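Local coordinates for cation efflux system protein cusF (Escherichia coli, PDB 3E6Z) that binds one copper ion per polypeptide as a periplasmic metallochaperone of the Cus efflux system, which gives resistance to copper and silver, at residues K22-H28 with M39-I45; I8-V14 with D58-F64; K50-I54 with Q74-V78. The protein carries 1 engineered substitution. All blocks are in the same frame, centred on the assembly; numbering follows the deposited sequence.

Interaction 1 of 3, residues K22-H28 with M39-I45; sequences KKITIHH and MTMRFTI. With CU (copper (II) ion), chain B; ACT (acetate ion), chain C.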
loop_
_atom_site.group_PDB
_atom_site.type_symbol
_atom_site.label_atom_id
_atom_site.label_comp_id
_atom_site.label_asym_id
_atom_site.label_seq_id
_atom_site.Cartn_x
_atom_site.Cartn_y
_atom_site.Cartn_z
ATOM N N LYS A 22 0.081 -2.531 -13.303
ATOM C CA LYS A 22 0.921 -2.711 -12.084
ATOM C C LYS A 22 0.353 -1.851 -10.924
ATOM O O LYS A 22 1.077 -1.164 -10.223
ATOM C CB LYS A 22 2.400 -2.385 -12.333
ATOM C CG LYS A 22 3.042 -3.245 -13.468
ATOM C CD LYS A 22 3.087 -4.745 -13.185
ATOM C CE LYS A 22 3.857 -5.636 -14.136
ATOM N NZ LYS A 22 3.315 -5.657 -15.509
ATOM N N LYS A 23 -0.995 -1.971 -10.713
ATOM C CA LYS A 23 -1.693 -1.170 -9.724
ATOM C C LYS A 23 -2.514 -2.111 -8.810
ATOM O O LYS A 23 -3.293 -2.924 -9.314
ATOM C CB LYS A 23 -2.611 -0.146 -10.366
ATOM C CG LYS A 23 -1.933 0.882 -11.251
ATOM C CD LYS A 23 -1.087 1.897 -10.513
ATOM C CE LYS A 23 -0.371 2.769 -11.508
ATOM N NZ LYS A 23 0.304 3.960 -10.845
ATOM N N ILE A 24 -2.354 -1.942 -7.537
ATOM C CA ILE A 24 -3.178 -2.648 -6.543
ATOM C C ILE A 24 -4.004 -1.558 -5.880
ATOM O O ILE A 24 -3.475 -0.618 -5.264
ATOM C CB ILE A 24 -2.319 -3.344 -5.507
ATOM C CG1 ILE A 24 -1.350 -4.345 -6.178
ATOM C CG2 ILE A 24 -3.281 -4.164 -4.505
ATOM C CD1 ILE A 24 -0.488 -5.000 -5.261
ATOM N N THR A 25 -5.370 -1.677 -5.976
ATOM C CA THR A 25 -6.265 -0.765 -5.324
ATOM C C THR A 25 -6.597 -1.356 -3.915
ATOM O O THR A 25 -7.068 -2.517 -3.848
ATOM C CB THR A 25 -7.536 -0.575 -6.162
ATOM O OG1 THR A 25 -7.140 -0.044 -7.427
ATOM C CG2 THR A 25 -8.517 0.354 -5.557
ATOM N N ILE A 26 -6.285 -0.601 -2.880
ATOM C CA ILE A 26 -6.414 -1.054 -1.489
ATOM C C ILE A 26 -7.243 -0.094 -0.728
ATOM O O ILE A 26 -7.022 1.145 -0.777
ATOM C CB ILE A 26 -5.017 -1.203 -0.791
ATOM C CG1 ILE A 26 -4.149 -2.140 -1.608
ATOM C CG2 ILE A 26 -5.188 -1.663 0.706
ATOM C CD1 ILE A 26 -2.666 -2.273 -1.036
ATOM N N HIS A 27 -8.231 -0.650 0.070
ATOM C CA HIS A 27 -8.943 0.206 0.998
ATOM C C HIS A 27 -8.243 0.036 2.360
ATOM O O HIS A 27 -8.274 -1.025 3.014
ATOM C CB HIS A 27 -10.418 -0.234 1.074
ATOM C CG HIS A 27 -11.203 0.698 1.937
ATOM N ND1 HIS A 27 -11.380 1.993 1.557
ATOM C CD2 HIS A 27 -11.792 0.521 3.168
ATOM C CE1 HIS A 27 -12.069 2.590 2.527
ATOM N NE2 HIS A 27 -12.318 1.734 3.512
ATOM N N HIS A 28 -7.418 1.066 2.706
ATOM C CA HIS A 28 -6.567 0.979 3.880
ATOM C C HIS A 28 -7.292 1.438 5.176
ATOM O O HIS A 28 -8.190 2.292 5.106
ATOM C CB HIS A 28 -5.215 1.718 3.659
ATOM C CG HIS A 28 -5.303 3.232 3.601
ATOM N ND1 HIS A 28 -5.629 4.013 4.666
ATOM C CD2 HIS A 28 -4.952 4.127 2.624
ATOM C CE1 HIS A 28 -5.497 5.323 4.351
ATOM N NE2 HIS A 28 -5.077 5.441 3.086
ATOM N N MET A 39 -9.169 4.946 3.649
ATOM C CA MET A 39 -9.221 5.497 2.305
ATOM C C MET A 39 -9.013 4.385 1.264
ATOM O O MET A 39 -8.192 3.522 1.511
ATOM C CB MET A 39 -8.060 6.512 2.004
ATOM C CG MET A 39 -7.967 7.687 2.917
ATOM S SD MET A 39 -6.456 8.621 2.689
ATOM C CE MET A 39 -6.862 9.464 1.202
ATOM N N THR A 40 -9.656 4.491 0.081
ATOM C CA THR A 40 -9.295 3.610 -1.041
ATOM C C THR A 40 -8.275 4.367 -1.871
ATOM O O THR A 40 -8.517 5.506 -2.345
ATOM C CB THR A 40 -10.545 3.277 -1.923
ATOM O OG1 THR A 40 -11.503 2.562 -1.123
ATOM C CG2 THR A 40 -10.179 2.531 -3.173
ATOM N N MET A 41 -7.118 3.729 -2.109
ATOM C CA MET A 41 -6.013 4.345 -2.830
ATOM C C MET A 41 -5.424 3.323 -3.795
ATOM O O MET A 41 -5.521 2.104 -3.570
ATOM C CB MET A 41 -4.884 4.899 -1.906
ATOM C CG MET A 41 -5.389 5.811 -0.817
ATOM S SD MET A 41 -4.084 6.578 0.107
ATOM C CE MET A 41 -3.653 7.993 -0.899
ATOM N N ARG A 42 -4.740 3.850 -4.843
ATOM C CA ARG A 42 -4.017 3.028 -5.792
ATOM C C ARG A 42 -2.546 2.955 -5.419
ATOM O O ARG A 42 -1.876 4.036 -5.223
ATOM C CB ARG A 42 -4.101 3.609 -7.214
ATOM C CG ARG A 42 -5.496 3.549 -7.777
ATOM C CD ARG A 42 -5.703 4.528 -8.953
ATOM N NE ARG A 42 -4.864 4.330 -10.142
ATOM C CZ ARG A 42 -5.086 3.444 -11.110
ATOM N NH1 ARG A 42 -4.262 3.364 -12.142
ATOM N NH2 ARG A 42 -6.078 2.559 -11.062
ATOM N N PHE A 43 -2.003 1.778 -5.339
ATOM C CA PHE A 43 -0.579 1.521 -4.984
ATOM C C PHE A 43 0.073 0.837 -6.148
ATOM O O PHE A 43 -0.485 0.019 -6.875
ATOM C CB PHE A 43 -0.510 0.649 -3.710
ATOM C CG PHE A 43 -1.071 1.343 -2.507
ATOM C CD1 PHE A 43 -0.223 2.196 -1.740
ATOM C CD2 PHE A 43 -2.470 1.276 -2.167
ATOM C CE1 PHE A 43 -0.707 2.991 -0.766
ATOM C CE2 PHE A 43 -2.926 2.018 -1.109
ATOM C CZ PHE A 43 -2.102 2.879 -0.381
ATOM N N THR A 44 1.346 1.252 -6.373
ATOM C CA THR A 44 2.079 0.838 -7.563
ATOM C C THR A 44 3.072 -0.262 -7.269
ATOM O O THR A 44 3.875 -0.149 -6.345
ATOM C CB THR A 44 2.799 2.064 -8.170
ATOM O OG1 THR A 44 1.847 3.047 -8.528
ATOM C CG2 THR A 44 3.614 1.695 -9.414
ATOM N N ILE A 45 3.036 -1.334 -8.076
ATOM C CA ILE A 45 4.002 -2.406 -8.005
ATOM C C ILE A 45 5.157 -1.990 -8.919
ATOM O O ILE A 45 4.987 -1.696 -10.100
ATOM C CB ILE A 45 3.416 -3.723 -8.562
ATOM C CG1 ILE A 45 2.115 -4.104 -7.862
ATOM C CG2 ILE A 45 4.473 -4.826 -8.500
ATOM C CD1 ILE A 45 1.373 -5.197 -8.622
HETATM CU CU CU B . -4.721 7.199 2.251
HETATM C C ACT C . -2.004 6.263 -8.829
HETATM O O ACT C . -1.092 5.476 -8.944
HETATM O OXT ACT C . -2.867 6.409 -9.773
HETATM C CH3 ACT C . -2.116 7.023 -7.583
HETATM O O HOH W 1 -8.155 1.969 -9.006
#

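Interaction 2 of 3, residues I8-V14 with D58-F64; sequences ISATGVV and DKVAFNF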
loop_
_atom_site.group_PDB
_atom_site.type_symbol
_atom_site.label_atom_id
_atom_site.label_comp_id
_atom_site.label_asym_id
_atom_site.label_seq_id
_atom_site.Cartn_x
_atom_site.Cartn_y
_atom_site.Cartn_z
ATOM N N ILE A 8 5.876 4.428 4.791
ATOM C CA ILE A 8 4.579 4.420 5.490
ATOM C C ILE A 8 4.099 3.000 5.559
ATOM O O ILE A 8 4.055 2.308 4.562
ATOM C CB ILE A 8 3.595 5.305 4.800
ATOM C CG1 ILE A 8 4.107 6.758 4.685
ATOM C CG2 ILE A 8 2.277 5.307 5.556
ATOM C CD1 ILE A 8 3.332 7.640 3.828
ATOM N N SER A 9 3.801 2.543 6.796
ATOM C CA SER A 9 3.234 1.199 6.977
ATOM C C SER A 9 1.734 1.291 7.178
ATOM O O SER A 9 1.213 2.226 7.738
ATOM C CB SER A 9 3.752 0.462 8.194
ATOM O OG SER A 9 5.132 0.387 8.292
ATOM N N ALA A 10 1.033 0.318 6.609
ATOM C CA ALA A 10 -0.414 0.307 6.699
ATOM C C ALA A 10 -0.942 -1.085 6.596
ATOM O O ALA A 10 -0.278 -2.031 6.275
ATOM C CB ALA A 10 -0.986 1.138 5.636
ATOM N N THR A 11 -2.234 -1.194 6.951
ATOM C CA THR A 11 -3.004 -2.409 6.683
ATOM C C THR A 11 -4.250 -2.057 5.912
ATOM O O THR A 11 -4.635 -0.896 5.824
ATOM C CB THR A 11 -3.371 -3.134 8.063
ATOM O OG1 THR A 11 -4.126 -2.236 8.910
ATOM C CG2 THR A 11 -2.176 -3.616 8.863
ATOM N N GLY A 12 -4.862 -3.073 5.283
ATOM C CA GLY A 12 -6.096 -2.791 4.537
ATOM C C GLY A 12 -6.636 -4.064 3.884
ATOM O O GLY A 12 -6.178 -5.129 4.229
ATOM N N VAL A 13 -7.538 -3.801 2.953
ATOM C CA VAL A 13 -8.156 -4.921 2.214
ATOM C C VAL A 13 -7.936 -4.619 0.706
ATOM O O VAL A 13 -8.228 -3.530 0.218
ATOM C CB VAL A 13 -9.670 -5.028 2.498
ATOM C CG1 VAL A 13 -10.312 -6.130 1.578
ATOM C CG2 VAL A 13 -9.846 -5.412 4.009
ATOM N N VAL A 14 -7.477 -5.620 -0.013
ATOM C CA VAL A 14 -7.229 -5.520 -1.453
ATOM C C VAL A 14 -8.618 -5.466 -2.173
ATOM O O VAL A 14 -9.459 -6.386 -1.998
ATOM C CB VAL A 14 -6.452 -6.660 -1.985
ATOM C CG1 VAL A 14 -6.294 -6.612 -3.502
ATOM C CG2 VAL A 14 -5.072 -6.732 -1.246
ATOM N N ASP A 58 -8.415 -9.943 0.388
ATOM C CA ASP A 58 -7.458 -10.299 1.416
ATOM C C ASP A 58 -7.167 -9.091 2.303
ATOM O O ASP A 58 -6.999 -7.896 1.788
ATOM C CB ASP A 58 -6.109 -10.708 0.830
ATOM C CG ASP A 58 -6.066 -12.108 0.263
ATOM O OD1 ASP A 58 -7.011 -12.917 0.490
ATOM O OD2 ASP A 58 -5.069 -12.406 -0.474
ATOM N N LYS A 59 -7.213 -9.211 3.596
ATOM C CA LYS A 59 -6.599 -8.224 4.474
ATOM C C LYS A 59 -5.064 -8.364 4.221
ATOM O O LYS A 59 -4.554 -9.428 4.141
ATOM C CB LYS A 59 -6.923 -8.584 5.933
ATOM C CG LYS A 59 -8.289 -8.740 6.299
ATOM C CD LYS A 59 -8.528 -9.074 7.827
ATOM C CE LYS A 59 -10.000 -9.175 8.053
ATOM N NZ LYS A 59 -10.354 -9.434 9.417
ATOM N N VAL A 60 -4.340 -7.249 4.175
ATOM C CA VAL A 60 -2.902 -7.125 3.914
ATOM C C VAL A 60 -2.239 -6.154 4.848
ATOM O O VAL A 60 -2.843 -5.232 5.341
ATOM C CB VAL A 60 -2.642 -6.740 2.418
ATOM C CG1 VAL A 60 -2.974 -7.894 1.459
ATOM C CG2 VAL A 60 -3.447 -5.469 2.082
ATOM N N ALA A 61 -0.923 -6.412 5.008
ATOM C CA ALA A 61 0.017 -5.455 5.644
ATOM C C ALA A 61 1.007 -5.049 4.522
ATOM O O ALA A 61 1.494 -5.869 3.785
ATOM C CB ALA A 61 0.783 -6.190 6.752
ATOM N N PHE A 62 1.257 -3.725 4.424
ATOM C CA PHE A 62 2.059 -3.285 3.330
ATOM C C PHE A 62 2.747 -2.028 3.770
ATOM O O PHE A 62 2.414 -1.340 4.703
ATOM C CB PHE A 62 1.226 -3.098 2.011
ATOM C CG PHE A 62 0.136 -2.092 2.144
ATOM C CD1 PHE A 62 -1.127 -2.387 2.786
ATOM C CD2 PHE A 62 0.277 -0.772 1.575
ATOM C CE1 PHE A 62 -2.090 -1.429 2.867
ATOM C CE2 PHE A 62 -0.717 0.127 1.615
ATOM C CZ PHE A 62 -1.954 -0.160 2.241
ATOM N N ASN A 63 3.815 -1.766 2.989
ATOM C CA ASN A 63 4.674 -0.579 3.282
ATOM C C ASN A 63 4.869 0.104 1.930
ATOM O O ASN A 63 5.032 -0.547 0.907
ATOM C CB ASN A 63 6.057 -0.978 3.826
ATOM C CG ASN A 63 5.901 -1.498 5.227
ATOM O OD1 ASN A 63 5.725 -0.718 6.166
ATOM N ND2 ASN A 63 5.715 -2.825 5.365
ATOM N N PHE A 64 4.837 1.457 1.929
ATOM C CA PHE A 64 4.991 2.167 0.637
ATOM C C PHE A 64 5.702 3.493 0.914
ATOM O O PHE A 64 5.844 3.987 2.011
ATOM C CB PHE A 64 3.562 2.405 0.011
ATOM C CG PHE A 64 2.650 3.294 0.841
ATOM C CD1 PHE A 64 1.883 2.717 1.890
ATOM C CD2 PHE A 64 2.531 4.665 0.640
ATOM C CE1 PHE A 64 0.982 3.476 2.616
ATOM C CE2 PHE A 64 1.648 5.402 1.403
ATOM C CZ PHE A 64 0.885 4.800 2.360
#

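Interaction 3 of 3, residues K50-I54 with Q74-V78; sequences KMSEI and QDIKV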
loop_
_atom_site.group_PDB
_atom_site.type_symbol
_atom_site.label_atom_id
_atom_site.label_comp_id
_atom_site.label_asym_id
_atom_site.label_seq_id
_atom_site.Cartn_x
_atom_site.Cartn_y
_atom_site.Cartn_z
ATOM N N LYS A 50 8.634 -6.135 -2.970
ATOM C CA LYS A 50 8.596 -7.533 -2.541
ATOM C C LYS A 50 7.154 -7.983 -2.389
ATOM O O LYS A 50 6.509 -7.704 -1.447
ATOM C CB LYS A 50 9.405 -7.715 -1.246
ATOM C CG LYS A 50 10.856 -7.346 -1.481
ATOM C CD LYS A 50 11.567 -8.275 -2.498
ATOM C CE LYS A 50 13.136 -8.181 -2.525
ATOM N NZ LYS A 50 13.699 -7.210 -3.527
ATOM N N MET A 51 6.694 -8.601 -3.475
ATOM C CA MET A 51 5.370 -9.108 -3.551
ATOM C C MET A 51 5.210 -10.441 -2.814
ATOM O O MET A 51 6.144 -11.220 -2.700
ATOM C CB MET A 51 5.041 -9.382 -5.030
ATOM C CG MET A 51 4.780 -8.104 -5.801
ATOM S SD MET A 51 3.287 -7.177 -5.289
ATOM C CE MET A 51 2.064 -8.229 -5.964
ATOM N N SER A 52 4.088 -10.669 -2.077
ATOM C CA SER A 52 3.636 -11.994 -1.685
ATOM C C SER A 52 2.285 -12.307 -2.477
ATOM O O SER A 52 1.695 -11.511 -3.238
ATOM C CB SER A 52 3.612 -12.130 -0.105
ATOM O OG SER A 52 4.948 -11.974 0.414
ATOM N N GLU A 53 1.831 -13.539 -2.370
ATOM C CA GLU A 53 0.551 -13.922 -3.015
ATOM C C GLU A 53 -0.635 -13.282 -2.246
ATOM O O GLU A 53 -0.799 -13.427 -1.055
ATOM C CB GLU A 53 0.377 -15.428 -3.269
ATOM C CG GLU A 53 -1.007 -15.795 -3.724
ATOM C CD GLU A 53 -1.163 -17.221 -4.222
ATOM O OE1 GLU A 53 -0.167 -17.930 -4.545
ATOM O OE2 GLU A 53 -2.332 -17.612 -4.295
ATOM N N ILE A 54 -1.358 -12.545 -3.084
ATOM C CA ILE A 54 -2.575 -11.819 -2.616
ATOM C C ILE A 54 -3.705 -11.943 -3.654
ATOM O O ILE A 54 -3.498 -12.246 -4.829
ATOM C CB ILE A 54 -2.260 -10.343 -2.356
ATOM C CG1 ILE A 54 -1.679 -9.712 -3.631
ATOM C CG2 ILE A 54 -1.287 -10.199 -1.137
ATOM C CD1 ILE A 54 -1.721 -8.149 -3.636
ATOM N N GLN A 74 6.772 -0.955 -1.221
ATOM C CA GLN A 74 7.956 -1.652 -0.795
ATOM C C GLN A 74 7.679 -3.167 -0.692
ATOM O O GLN A 74 8.530 -3.968 -1.100
ATOM C CB GLN A 74 8.415 -1.151 0.594
ATOM C CG GLN A 74 8.737 0.378 0.696
ATOM C CD GLN A 74 10.069 0.701 -0.007
ATOM O OE1 GLN A 74 10.087 0.841 -1.237
ATOM N NE2 GLN A 74 11.129 0.769 0.777
ATOM N N ASP A 75 6.515 -3.510 -0.115
ATOM C CA ASP A 75 6.213 -4.937 0.146
ATOM C C ASP A 75 4.722 -4.999 0.454
ATOM O O ASP A 75 4.091 -4.002 0.809
ATOM C CB ASP A 75 7.078 -5.481 1.277
ATOM C CG ASP A 75 7.005 -4.612 2.541
ATOM O OD1 ASP A 75 5.917 -4.496 3.139
ATOM O OD2 ASP A 75 7.997 -3.874 2.787
ATOM N N ILE A 76 4.175 -6.213 0.329
ATOM C CA ILE A 76 2.770 -6.450 0.676
ATOM C C ILE A 76 2.700 -7.920 0.916
ATOM O O ILE A 76 3.235 -8.743 0.239
ATOM C CB ILE A 76 1.824 -5.969 -0.501
ATOM C CG1 ILE A 76 0.347 -6.215 -0.086
ATOM C CG2 ILE A 76 2.146 -6.612 -1.846
ATOM C CD1 ILE A 76 -0.581 -5.434 -0.918
ATOM N N LYS A 77 1.900 -8.272 1.957
ATOM C CA LYS A 77 1.678 -9.629 2.343
ATOM C C LYS A 77 0.326 -9.714 2.939
ATOM O O LYS A 77 -0.159 -8.786 3.506
ATOM C CB LYS A 77 2.644 -10.167 3.389
ATOM C CG LYS A 77 2.616 -9.561 4.686
ATOM C CD LYS A 77 3.498 -10.447 5.629
ATOM C CE LYS A 77 3.026 -10.547 7.114
ATOM N NZ LYS A 77 1.629 -10.635 7.620
ATOM N N VAL A 78 -0.270 -10.932 2.949
ATOM C CA VAL A 78 -1.547 -11.144 3.702
ATOM C C VAL A 78 -1.236 -11.011 5.214
ATOM O O VAL A 78 -0.195 -11.432 5.700
ATOM C CB VAL A 78 -2.102 -12.579 3.422
ATOM C CG1 VAL A 78 -3.220 -12.961 4.493
ATOM C CG2 VAL A 78 -2.627 -12.599 2.026
HETATM O O HOH W 2 6.351 -9.544 0.705
HETATM O O HOH W 3 0.849 -13.064 1.375
#

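Interaction 1 of 3, residues K22-H28 with M39-I45
Phe43 lies at the middle of this antiparallel pairing and is fixed there through backbone and ring alike. Its N and O bond to Ile24 O and Ile24 N, both at 2.8 Å, while the ring rests against Ile26 of the next hydrogen-bonded pair, Phe43 CD2 lying 3.7 Å from Ile26 CD1. Phe62 and Phe64 meet the Phe43 ring edge-to-face, so the side that holds Ile24, Ile26 and Phe43 faces the hydrophobic core. Ile45 extends this apolar row: Ile45 N donates to Lys22 O at 2.9 Å, and Ile45 CD1 packs 3.8 Å from Ile24 CG1. The two strands, 23-28 and 39-44, form a beta hairpin of the OB-fold barrel, and Thr44 carries the pairing round to strand 70-78 through backbone bonds with Ser71 and Leu73. At the other end of the hairpin His28, with chi1 in p, brings its imidazole close to Met39 and Met41. Copper is held by His28 NE2 at 2.0 Å and by Met39 SD and Met41 SD, each at 2.3 Å. Because His28, Met39 and Met41 alternate onto the same face as Phe43, the hairpin alone supplies all three protein ligands. His28 also touches Ala36, the engineered replacement of a tryptophan. The opposite face is polar: His27 ND1 and Thr40 OG1 share a 2.7 Å hydrogen bond, and Lys23 NZ donates to Thr44 OG1 at 2.9 Å. Lys23 NZ and Arg42 NE also hold an acetate, probably from the crystallisation liquor, at 2.8 Å from acetate O and 2.9 Å from acetate OXT respectively.

Interaction 2 of 3, residues I8-V14 with D58-F64
Two phenylalanine rings and the small residues opposite them set the relief of this antiparallel pairing. With chi1 in p, the rings of Phe62 and Phe64 lean across to strand 8-14. Ile8 sits over a face of Phe64, its CB 3.9 Å from the ring centroid and its CG2 3.5 Å from Phe64 CZ. Next along, Ala10 CB lies over a face of Phe62, 4.1 Å from that centroid, and meets the edge of Phe64, so a single methyl fills the notch between the two rings. Gly12 has no side chain, and the Phe62 edge fits into that hollow, with CE1 4.0 Å from Gly12 N. Past it, Val14 CG2 and Val60 CG1 close up at 3.6 Å. Phe62, Phe64, Val60 and Val14 are buried inside the OB-fold barrel, where Phe43 meets both rings edge-to-face; Ile8 and Ala10 also touch Ile31 of a loop. Main-chain bonds run from Ile8 N to Phe64 O (2.8 Å) as far as Val14 N to Asp58 O (2.9 Å). On the other face, Ser9 OG donates to Asn63 OD1 at a very short 2.5 Å. The division of chemistry, aromatic and aliphatic on one side and largely polar on the other, implies a pairing with one face in the core and one toward solvent.

Interaction 3 of 3, residues K50-I54 with Q74-V78
In this OB-fold barrel the loop between strands 39-44 and 59-67 passes beside the last strand, the end-to-end directions of 50-54 and 74-78 being 30° apart. The contact is partly main-chain: Lys50 N donates to Gln74 O at 2.9 Å, Ile76 N to Lys50 O at 3.3 Å, and Ser52 N makes a weak bond of 3.1 Å to Ile76 O. Ile76, extended with chi1 and chi2 both t, is the side chain that the loop residues gather round. Met51 starts out away from the strand, but with chi1 and chi2 both m its side chain bends round so that Met51 SD comes to 3.7 Å from Ile76 CG2. Ile54, with chi1 in p and chi2 in t, puts its CD1 4.0 Å from Ile76 CD1 and its CG2 4.2 Å from Val78 CG2; Ile24 and Val60 pack on Ile54 from inside the barrel. The charged chains lead outward. Lys50 bends off through two m angles, and Lys77 curls round so that its NZ reaches Val78 O at 2.8 Å. Asp75 OD1 is taken by Asn63, opposite the classic beta bulge at Gln74 and Asp75. Near Val78 the backbones are joined by a water, 3.0 Å from Glu53 O and 2.9 Å from Val78 N.

Overall arrangement
From the N terminus, strand 8-18 comes first and opens interaction 2, which stays open while the chain forms the hairpin of interaction 1. That contact closes at 39-45, nested within the loop of interaction 2. The chain then runs through 50-54, opening interaction 3, before 58-64 returns to 8-14 and closes interaction 2. Interaction 3 closes last, at 74-78, so it crosses interaction 2 and follows interaction 1 in series. Strand 8-18 sits between the hairpin and strand 59-67, with Val13 N bonded to His27 O at 2.9 Å; Asn63 O and Gln74 N, 2.8 Å apart, tie interactions 2 and 3. Inside the barrel, Ile26 CD1 meets Ile76 CD1 at 3.8 Å.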